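Local coordinates for protein lysine specific cysteine protease (Porphyromonas gingivalis, PDB 3M1H) that cleaves proteins after lysine residues as a secreted cysteine protease and probable virulence factor, represented here by its K3 cleaved adhesin domain, at residues 51-56 / 165-170; 81-86 / 97-102. All coordinates share one frame; numbering follows the deposited sequence.

The two contacts lie in one jelly-roll domain, their centres about 15 Å apart, and both draw on the same antiparallel sheet. Contact 1 is hydrogen-bonded pairing inside that sheet, where strand 50-53 runs beside strand 167-177. Contact 2 reaches from strand 79-87, another neighbour of 167-177, to strand 96-102 of the opposing sheet. Along the chain, residues 81-86 and 97-102 are nested between 51-56 and 165-170. The contacts meet directly: Asn-169 N probably donates to Cys-86 O at 2.8 Å, and Asn-169 O packs on Val-85 CG2 at 3.4 Å. Strand 167-177 is thus held laterally by 50-53 in contact 1, while its neighbour 79-87 lines the interior packed in contact 2.

Contact 1: residues 51-56 / 165-170. Unlike the reference sequence in segment 51-56: Tyr-55 (reference His).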
ATOM      1  N   SER A  51       4.616  -2.155   3.421  1.00  8.67           N
ATOM      2  CA  SER A  51       5.389  -1.210   2.597  1.00 10.80           C
ATOM      3  C   SER A  51       5.788  -1.833   1.275  1.00 11.71           C
ATOM      4  O   SER A  51       5.997  -3.046   1.187  1.00 11.72           O
ATOM      5  CB  SER A  51       6.645  -0.790   3.363  1.00 10.34           C
ATOM      6  OG  SER A  51       6.305  -0.378   4.696  1.00 12.01           O
ATOM      7  N   SER A  52       5.926  -0.982   0.255  1.00 11.05           N
ATOM      8  CA  SER A  52       6.394  -1.422  -1.065  1.00 10.72           C
ATOM      9  C   SER A  52       7.439  -0.430  -1.599  1.00 11.61           C
ATOM     10  O   SER A  52       7.298   0.753  -1.414  1.00 12.56           O
ATOM     11  CB  SER A  52       5.227  -1.600  -1.997  1.00 10.83           C
ATOM     12  OG  SER A  52       5.600  -1.916  -3.364  1.00 12.61           O
ATOM     13  N   ALA A  53       8.478  -0.968  -2.245  1.00 12.62           N
ATOM     14  CA  ALA A  53       9.650  -0.175  -2.642  1.00 13.35           C
ATOM     15  C   ALA A  53       9.681   0.224  -4.095  1.00 14.90           C
ATOM     16  O   ALA A  53       9.459  -0.592  -4.985  1.00 13.99           O
ATOM     17  CB  ALA A  53      10.948  -0.948  -2.330  1.00 11.32           C
ATOM     18  N   SER A  54      10.025   1.489  -4.317  1.00 14.22           N
ATOM     19  CA  SER A  54      10.538   1.956  -5.624  1.00 12.91           C
ATOM     20  C   SER A  54      12.060   2.093  -5.579  1.00 15.71           C
ATOM     21  O   SER A  54      12.670   2.346  -6.637  1.00 17.00           O
ATOM     22  CB  SER A  54       9.888   3.263  -6.034  1.00 16.24           C
ATOM     23  OG  SER A  54      10.301   4.346  -5.246  1.00 16.90           O
ATOM     24  N   TYR A  55      12.681   1.908  -4.418  1.00 13.15           N
ATOM     25  CA  TYR A  55      14.139   1.956  -4.225  1.00 14.88           C
ATOM     26  C   TYR A  55      14.484   1.229  -2.960  1.00 15.89           C
ATOM     27  O   TYR A  55      13.856   1.491  -1.938  1.00 16.89           O
ATOM     28  CB  TYR A  55      14.638   3.409  -4.144  1.00 14.94           C
ATOM     29  CG  TYR A  55      16.140   3.583  -4.082  1.00 16.90           C
ATOM     30  CD1 TYR A  55      16.853   3.897  -5.241  1.00 20.35           C
ATOM     31  CD2 TYR A  55      16.843   3.441  -2.885  1.00 16.34           C
ATOM     32  CE1 TYR A  55      18.228   4.069  -5.201  1.00 21.85           C
ATOM     33  CE2 TYR A  55      18.241   3.613  -2.826  1.00 19.81           C
ATOM     34  CZ  TYR A  55      18.922   3.915  -4.013  1.00 18.65           C
ATOM     35  OH  TYR A  55      20.301   4.093  -3.952  1.00 23.77           O
ATOM     36  N   ILE A  56      15.475   0.329  -3.015  1.00 17.03           N
ATOM     37  CA  ILE A  56      15.897  -0.452  -1.868  1.00 16.61           C
ATOM     38  C   ILE A  56      17.355  -0.140  -1.557  1.00 18.00           C
ATOM     39  O   ILE A  56      18.207  -0.240  -2.461  1.00 18.22           O
ATOM     40  CB  ILE A  56      15.733  -1.986  -2.115  1.00 16.63           C
ATOM     41  CG1 ILE A  56      14.274  -2.297  -2.410  1.00 16.19           C
ATOM     42  CG2 ILE A  56      16.171  -2.772  -0.918  1.00 16.49           C
ATOM     43  CD1 ILE A  56      13.948  -3.737  -2.770  1.00 19.59           C
ATOM     44  N   PHE A 165      12.324   6.449  -5.858  1.00 19.25           N
ATOM     45  CA  PHE A 165      12.058   7.300  -4.684  1.00 16.98           C
ATOM     46  C   PHE A 165      12.486   6.524  -3.437  1.00 14.90           C
ATOM     47  O   PHE A 165      13.709   6.431  -3.154  1.00 15.85           O
ATOM     48  CB  PHE A 165      10.630   7.880  -4.713  1.00 16.90           C
ATOM     49  CG  PHE A 165      10.451   8.845  -5.867  1.00 20.08           C
ATOM     50  CD1 PHE A 165      10.900  10.143  -5.749  1.00 22.86           C
ATOM     51  CD2 PHE A 165       9.912   8.419  -7.078  1.00 22.74           C
ATOM     52  CE1 PHE A 165      10.782  11.043  -6.830  1.00 26.33           C
ATOM     53  CE2 PHE A 165       9.795   9.306  -8.167  1.00 26.73           C
ATOM     54  CZ  PHE A 165      10.234  10.625  -8.030  1.00 25.01           C
ATOM     55  N   PHE A 166      11.555   5.942  -2.668  1.00 15.98           N
ATOM     56  CA  PHE A 166      11.985   5.053  -1.609  1.00 13.70           C
ATOM     57  C   PHE A 166      10.936   3.962  -1.330  1.00 14.47           C
ATOM     58  O   PHE A 166      10.892   3.015  -2.060  1.00 15.15           O
ATOM     59  CB  PHE A 166      12.439   5.836  -0.367  1.00 14.74           C
ATOM     60  CG  PHE A 166      13.184   5.013   0.636  1.00 13.17           C
ATOM     61  CD1 PHE A 166      14.274   4.261   0.246  1.00 14.51           C
ATOM     62  CD2 PHE A 166      12.807   4.971   1.981  1.00 15.92           C
ATOM     63  CE1 PHE A 166      14.976   3.513   1.152  1.00 13.84           C
ATOM     64  CE2 PHE A 166      13.518   4.221   2.904  1.00 13.80           C
ATOM     65  CZ  PHE A 166      14.618   3.480   2.480  1.00 15.27           C
ATOM     66  N   TRP A 167      10.102   4.094  -0.297  1.00 14.81           N
ATOM     67  CA  TRP A 167       9.006   3.141  -0.052  1.00 12.71           C
ATOM     68  C   TRP A 167       7.724   3.911   0.223  1.00 13.45           C
ATOM     69  O   TRP A 167       7.790   5.059   0.704  1.00 14.72           O
ATOM     70  CB  TRP A 167       9.284   2.249   1.157  1.00 11.12           C
ATOM     71  CG  TRP A 167      10.464   1.326   1.085  1.00 14.76           C
ATOM     72  CD1 TRP A 167      11.788   1.633   1.146  1.00 13.17           C
ATOM     73  CD2 TRP A 167      10.383  -0.088   1.002  1.00 12.28           C
ATOM     74  NE1 TRP A 167      12.563   0.477   1.109  1.00 12.98           N
ATOM     75  CE2 TRP A 167      11.703  -0.593   0.987  1.00 10.73           C
ATOM     76  CE3 TRP A 167       9.307  -0.986   0.901  1.00 14.83           C
ATOM     77  CZ2 TRP A 167      11.965  -1.953   0.914  1.00 11.73           C
ATOM     78  CZ3 TRP A 167       9.573  -2.339   0.835  1.00 16.04           C
ATOM     79  CH2 TRP A 167      10.898  -2.801   0.824  1.00 13.46           C
ATOM     80  N   ILE A 168       6.596   3.288  -0.134  1.00 10.96           N
ATOM     81  CA  ILE A 168       5.248   3.700   0.269  1.00 10.96           C
ATOM     82  C   ILE A 168       4.796   2.783   1.421  1.00 10.65           C
ATOM     83  O   ILE A 168       5.052   1.574   1.396  1.00 13.39           O
ATOM     84  CB  ILE A 168       4.273   3.738  -0.899  1.00 13.20           C
ATOM     85  CG1 ILE A 168       2.916   4.282  -0.425  1.00 13.86           C
ATOM     86  CG2 ILE A 168       4.096   2.395  -1.580  1.00 12.39           C
ATOM     87  CD1 ILE A 168       2.018   4.689  -1.627  1.00 14.62           C
ATOM     88  N   ASN A 169       4.137   3.376   2.409  1.00 10.49           N
ATOM     89  CA  ASN A 169       3.614   2.655   3.570  1.00 11.42           C
ATOM     90  C   ASN A 169       2.099   2.772   3.666  1.00 11.71           C
ATOM     91  O   ASN A 169       1.527   3.820   3.359  1.00 11.52           O
ATOM     92  CB  ASN A 169       4.172   3.230   4.849  1.00 10.25           C
ATOM     93  CG  ASN A 169       5.659   3.171   4.963  1.00 13.07           C
ATOM     94  OD1 ASN A 169       6.282   2.210   4.562  1.00 13.06           O
ATOM     95  ND2 ASN A 169       6.237   4.186   5.577  1.00 16.40           N
ATOM     96  N   LEU A 170       1.459   1.691   4.128  1.00 12.21           N
ATOM     97  CA  LEU A 170       0.030   1.617   4.335  0.50 11.37           C
ATOM     98  C   LEU A 170      -0.223   1.073   5.747  1.00 11.20           C
ATOM     99  O   LEU A 170       0.534   0.204   6.210  1.00 12.34           O
ATOM    100  CB  LEU A 170      -0.541   0.673   3.281  0.50 12.53           C
ATOM    101  CG  LEU A 170      -1.997   0.248   3.356  0.50 10.50           C
ATOM    102  CD1 LEU A 170      -2.947   1.418   3.100  0.50 11.53           C
ATOM    103  CD2 LEU A 170      -2.248  -0.916   2.371  0.50 11.49           C
TER
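Ala-53 CB sits over one face of the Trp-167 indole, 3.3 Å from the centre of the six-membered ring and only 7° off its normal, a close CH-pi contact. Trp-167 CG is anti to its own carbonyl carbon (chi1 -63°), and the indole beyond it lies across strand 51-53. Ile-56 crosses the indole obliquely, its CG1 4.1 Å from Trp-167 CZ2. Beyond it the Tyr-55 ring passes slantwise by Phe-166, and CD2 of the tyrosine lies 4.1 Å from CD1 of the phenylalanine. Beneath these side chains runs a regular antiparallel pairing within one sheet of the jelly roll. Ala-53 and Trp-167 form a non-hydrogen-bonded pair, Ser-52 and Ile-168 the hydrogen-bonded one, their N and O atoms exchanging two backbone bonds. Past Ala-53 the pairing gives way to a turn, where Phe-166 O is gripped by two donors, Ser-54 N at 2.9 Å and Tyr-55 N at 3.2 Å. At this end Ser-54 OG accepts from Phe-165 N at 3.0 Å. The same hydroxyl is also bonded to Glu-95 OE2, an atom shared with Phe-166 N, so one carboxylate oxygen bridges the two segments. On the face of the sheet opposite to Ala-53 and Trp-167, Ser-52 OG bonds to His-159 ND1 and to Asn-66 ND2; Asn-66 is a calcium ligand, which places this serine in the second shell of that site. At the other end Ser-51 OG donates to Asn-169 OD1 at 2.6 Å, the hydroxyl tilted 28° from the amide plane, while Asn-169 ND2 turns to Gln-88 OE1.

Contact 2: residues 81-86 / 97-102; sequences LTFWVC and YAVYAS
Leu-81 and Val-99 meet tip to tip, with Leu-81 CD2 3.7 Å from Val-99 CG1. This is packing through the middle of the jelly roll: strands 81-86 and 97-102 belong to the two facing sheets, their axes 11.0 Å apart and running nearly antiparallel at 154°, and the layer between them is filled by side chains. Val-99 uses both branches. The Val-99 and Phe-83 side chains slide past each other in opposite directions, and Val-99 CG2 lies 3.8 Å from Phe-83 CZ, oblique to the ring. Phe-83 holds CG between its backbone N and carbonyl carbon (chi1 64°). The Phe-83 and Tyr-97 side chains reach toward each other tip to tip. Phe-83 CZ lies 4.0 Å from Tyr-97 CE1, near the plane of the tyrosine ring, and Tyr-97 OH in turn stands at the Phe-83 edge, 3.9 Å from CE1. The two aromatics therefore touch rim to rim and do not stack. Val-85 closes the row, reaching the same hydroxyl with CG1, 3.9 Å from Tyr-97 OH.

A second layer of neighbours packs against this row. Val-155 of strand 154-160, next to 96-102 in its sheet, is touched by both Leu-81 and Val-99, and Phe-157 of the same strand meets Phe-83 edge-to-face. From strand 167-177, Ile-168 packs on Tyr-97. Buried among these apolar groups, the phenol has a polar partner from strand 116-119, with Tyr-97 OH hydrogen-bonded to Glu-118 OE2.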
ATOM      1  N   LEU A  81     -14.172   2.383   2.485  1.00 14.04           N
ATOM      2  CA  LEU A  81     -12.794   2.076   2.834  1.00 15.58           C
ATOM      3  C   LEU A  81     -12.147   3.320   3.388  1.00 14.20           C
ATOM      4  O   LEU A  81     -12.217   4.395   2.758  1.00 14.04           O
ATOM      5  CB  LEU A  81     -12.019   1.624   1.587  1.00 14.66           C
ATOM      6  CG  LEU A  81     -10.496   1.551   1.646  1.00 14.21           C
ATOM      7  CD1 LEU A  81     -10.042   0.422   2.543  1.00 13.07           C
ATOM      8  CD2 LEU A  81      -9.866   1.384   0.238  1.00 11.55           C
ATOM      9  N   THR A  82     -11.451   3.179   4.520  1.00 13.48           N
ATOM     10  CA  THR A  82     -10.474   4.163   4.963  1.00 10.42           C
ATOM     11  C   THR A  82      -9.161   3.477   5.258  1.00 13.28           C
ATOM     12  O   THR A  82      -9.116   2.301   5.616  1.00 12.79           O
ATOM     13  CB  THR A  82     -10.902   4.956   6.228  1.00 14.73           C
ATOM     14  OG1 THR A  82     -11.070   4.055   7.323  1.00 16.64           O
ATOM     15  CG2 THR A  82     -12.222   5.671   6.011  1.00 14.11           C
ATOM     16  N   PHE A  83      -8.095   4.226   5.053  1.00 11.67           N
ATOM     17  CA  PHE A  83      -6.746   3.731   5.279  1.00 11.65           C
ATOM     18  C   PHE A  83      -5.807   4.898   5.448  1.00 12.55           C
ATOM     19  O   PHE A  83      -6.145   6.044   5.088  1.00 12.93           O
ATOM     20  CB  PHE A  83      -6.287   2.786   4.153  1.00  9.19           C
ATOM     21  CG  PHE A  83      -6.167   3.436   2.785  1.00  9.55           C
ATOM     22  CD1 PHE A  83      -4.986   4.012   2.378  1.00 12.10           C
ATOM     23  CD2 PHE A  83      -7.266   3.495   1.943  1.00 13.13           C
ATOM     24  CE1 PHE A  83      -4.871   4.617   1.115  1.00 16.00           C
ATOM     25  CE2 PHE A  83      -7.141   4.087   0.657  1.00 12.61           C
ATOM     26  CZ  PHE A  83      -5.970   4.650   0.277  1.00 15.12           C
ATOM     27  N   TRP A  84      -4.615   4.602   5.956  1.00 11.64           N
ATOM     28  CA  TRP A  84      -3.578   5.603   6.127  1.00 13.30           C
ATOM     29  C   TRP A  84      -2.364   5.278   5.258  1.00 12.10           C
ATOM     30  O   TRP A  84      -1.976   4.090   5.120  1.00 11.83           O
ATOM     31  CB  TRP A  84      -3.171   5.701   7.583  1.00 12.22           C
ATOM     32  CG  TRP A  84      -4.268   6.168   8.507  1.00 13.41           C
ATOM     33  CD1 TRP A  84      -5.312   5.440   8.993  1.00 14.42           C
ATOM     34  CD2 TRP A  84      -4.384   7.473   9.066  1.00 14.68           C
ATOM     35  NE1 TRP A  84      -6.088   6.233   9.831  1.00 16.01           N
ATOM     36  CE2 TRP A  84      -5.526   7.475   9.897  1.00 14.31           C
ATOM     37  CE3 TRP A  84      -3.632   8.638   8.946  1.00 12.60           C
ATOM     38  CZ2 TRP A  84      -5.916   8.612  10.601  1.00 14.64           C
ATOM     39  CZ3 TRP A  84      -4.036   9.771   9.633  1.00 16.94           C
ATOM     40  CH2 TRP A  84      -5.175   9.732  10.454  1.00 14.01           C
ATOM     41  N   VAL A  85      -1.769   6.325   4.686  1.00 13.30           N
ATOM     42  CA  VAL A  85      -0.665   6.180   3.746  1.00 12.54           C
ATOM     43  C   VAL A  85       0.396   7.210   4.044  1.00 11.59           C
ATOM     44  O   VAL A  85       0.066   8.333   4.459  1.00 12.82           O
ATOM     45  CB  VAL A  85      -1.142   6.277   2.286  1.00 15.21           C
ATOM     46  CG1 VAL A  85      -1.815   7.623   1.981  1.00 14.59           C
ATOM     47  CG2 VAL A  85      -0.004   6.046   1.306  1.00 16.10           C
ATOM     48  N   CYS A  86       1.672   6.845   3.896  1.00 11.91           N
ATOM     49  CA  CYS A  86       2.723   7.842   3.892  1.00 12.11           C
ATOM     50  C   CYS A  86       3.900   7.393   3.044  1.00 14.49           C
ATOM     51  O   CYS A  86       4.059   6.194   2.749  1.00 13.20           O
ATOM     52  CB  CYS A  86       3.202   8.161   5.319  1.00 16.04           C
ATOM     53  SG  CYS A  86       4.278   6.949   6.133  1.00 17.87           S
ATOM     54  N   TYR A  97       0.507   5.229  -6.462  1.00 13.75           N
ATOM     55  CA  TYR A  97      -0.321   4.082  -6.092  1.00 13.73           C
ATOM     56  C   TYR A  97      -1.755   4.263  -6.528  1.00 14.66           C
ATOM     57  O   TYR A  97      -2.193   5.385  -6.851  1.00 15.26           O
ATOM     58  CB  TYR A  97      -0.240   3.791  -4.588  1.00 14.64           C
ATOM     59  CG  TYR A  97      -1.105   4.707  -3.757  1.00 14.29           C
ATOM     60  CD1 TYR A  97      -2.315   4.272  -3.238  1.00 17.15           C
ATOM     61  CD2 TYR A  97      -0.724   6.027  -3.511  1.00 15.36           C
ATOM     62  CE1 TYR A  97      -3.106   5.103  -2.507  1.00 19.48           C
ATOM     63  CE2 TYR A  97      -1.502   6.875  -2.767  1.00 15.38           C
ATOM     64  CZ  TYR A  97      -2.704   6.405  -2.265  1.00 20.48           C
ATOM     65  OH  TYR A  97      -3.537   7.194  -1.507  1.00 22.78           O
ATOM     66  N   ALA A  98      -2.480   3.152  -6.563  1.00 13.12           N
ATOM     67  CA  ALA A  98      -3.908   3.167  -6.832  1.00 14.85           C
ATOM     68  C   ALA A  98      -4.648   2.126  -5.986  1.00 14.68           C
ATOM     69  O   ALA A  98      -4.032   1.170  -5.505  1.00 13.70           O
ATOM     70  CB  ALA A  98      -4.194   2.957  -8.337  1.00 14.23           C
ATOM     71  N   VAL A  99      -5.951   2.326  -5.844  1.00 13.17           N
ATOM     72  CA  VAL A  99      -6.838   1.451  -5.108  1.00 11.37           C
ATOM     73  C   VAL A  99      -7.929   0.998  -6.077  1.00 13.50           C
ATOM     74  O   VAL A  99      -8.501   1.846  -6.783  1.00 12.85           O
ATOM     75  CB  VAL A  99      -7.507   2.168  -3.894  1.00 14.09           C
ATOM     76  CG1 VAL A  99      -8.470   1.215  -3.150  1.00 15.33           C
ATOM     77  CG2 VAL A  99      -6.427   2.772  -2.989  1.00 14.79           C
ATOM     78  N   TYR A 100      -8.209  -0.297  -6.120  1.00 12.14           N
ATOM     79  CA  TYR A 100      -9.199  -0.870  -7.048  1.00 13.36           C
ATOM     80  C   TYR A 100     -10.181  -1.752  -6.302  1.00 14.62           C
ATOM     81  O   TYR A 100      -9.823  -2.305  -5.252  1.00 13.13           O
ATOM     82  CB  TYR A 100      -8.492  -1.753  -8.075  1.00 12.42           C
ATOM     83  CG  TYR A 100      -7.448  -1.103  -8.897  1.00 13.05           C
ATOM     84  CD1 TYR A 100      -7.722  -0.636 -10.179  1.00 14.75           C
ATOM     85  CD2 TYR A 100      -6.143  -1.001  -8.435  1.00 14.49           C
ATOM     86  CE1 TYR A 100      -6.710  -0.035 -10.947  1.00 14.02           C
ATOM     87  CE2 TYR A 100      -5.145  -0.423  -9.201  1.00 14.90           C
ATOM     88  CZ  TYR A 100      -5.430   0.056 -10.453  1.00 16.91           C
ATOM     89  OH  TYR A 100      -4.403   0.601 -11.180  1.00 19.04           O
ATOM     90  N   ALA A 101     -11.400  -1.902  -6.831  1.00 13.62           N
ATOM     91  CA  ALA A 101     -12.359  -2.890  -6.367  1.00 13.76           C
ATOM     92  C   ALA A 101     -12.628  -3.879  -7.522  1.00 14.86           C
ATOM     93  O   ALA A 101     -12.665  -3.479  -8.691  1.00 17.38           O
ATOM     94  CB  ALA A 101     -13.688  -2.240  -5.934  1.00 15.11           C
ATOM     95  N   SER A 102     -12.833  -5.125  -7.143  1.00 12.59           N
ATOM     96  CA  SER A 102     -13.316  -6.167  -8.030  1.00 14.09           C
ATOM     97  C   SER A 102     -14.595  -6.778  -7.479  1.00 15.29           C
ATOM     98  O   SER A 102     -14.707  -7.042  -6.273  1.00 13.80           O
ATOM     99  CB  SER A 102     -12.253  -7.272  -8.184  1.00 17.53           C
ATOM    100  OG  SER A 102     -12.805  -8.410  -8.829  1.00 17.22           O
TER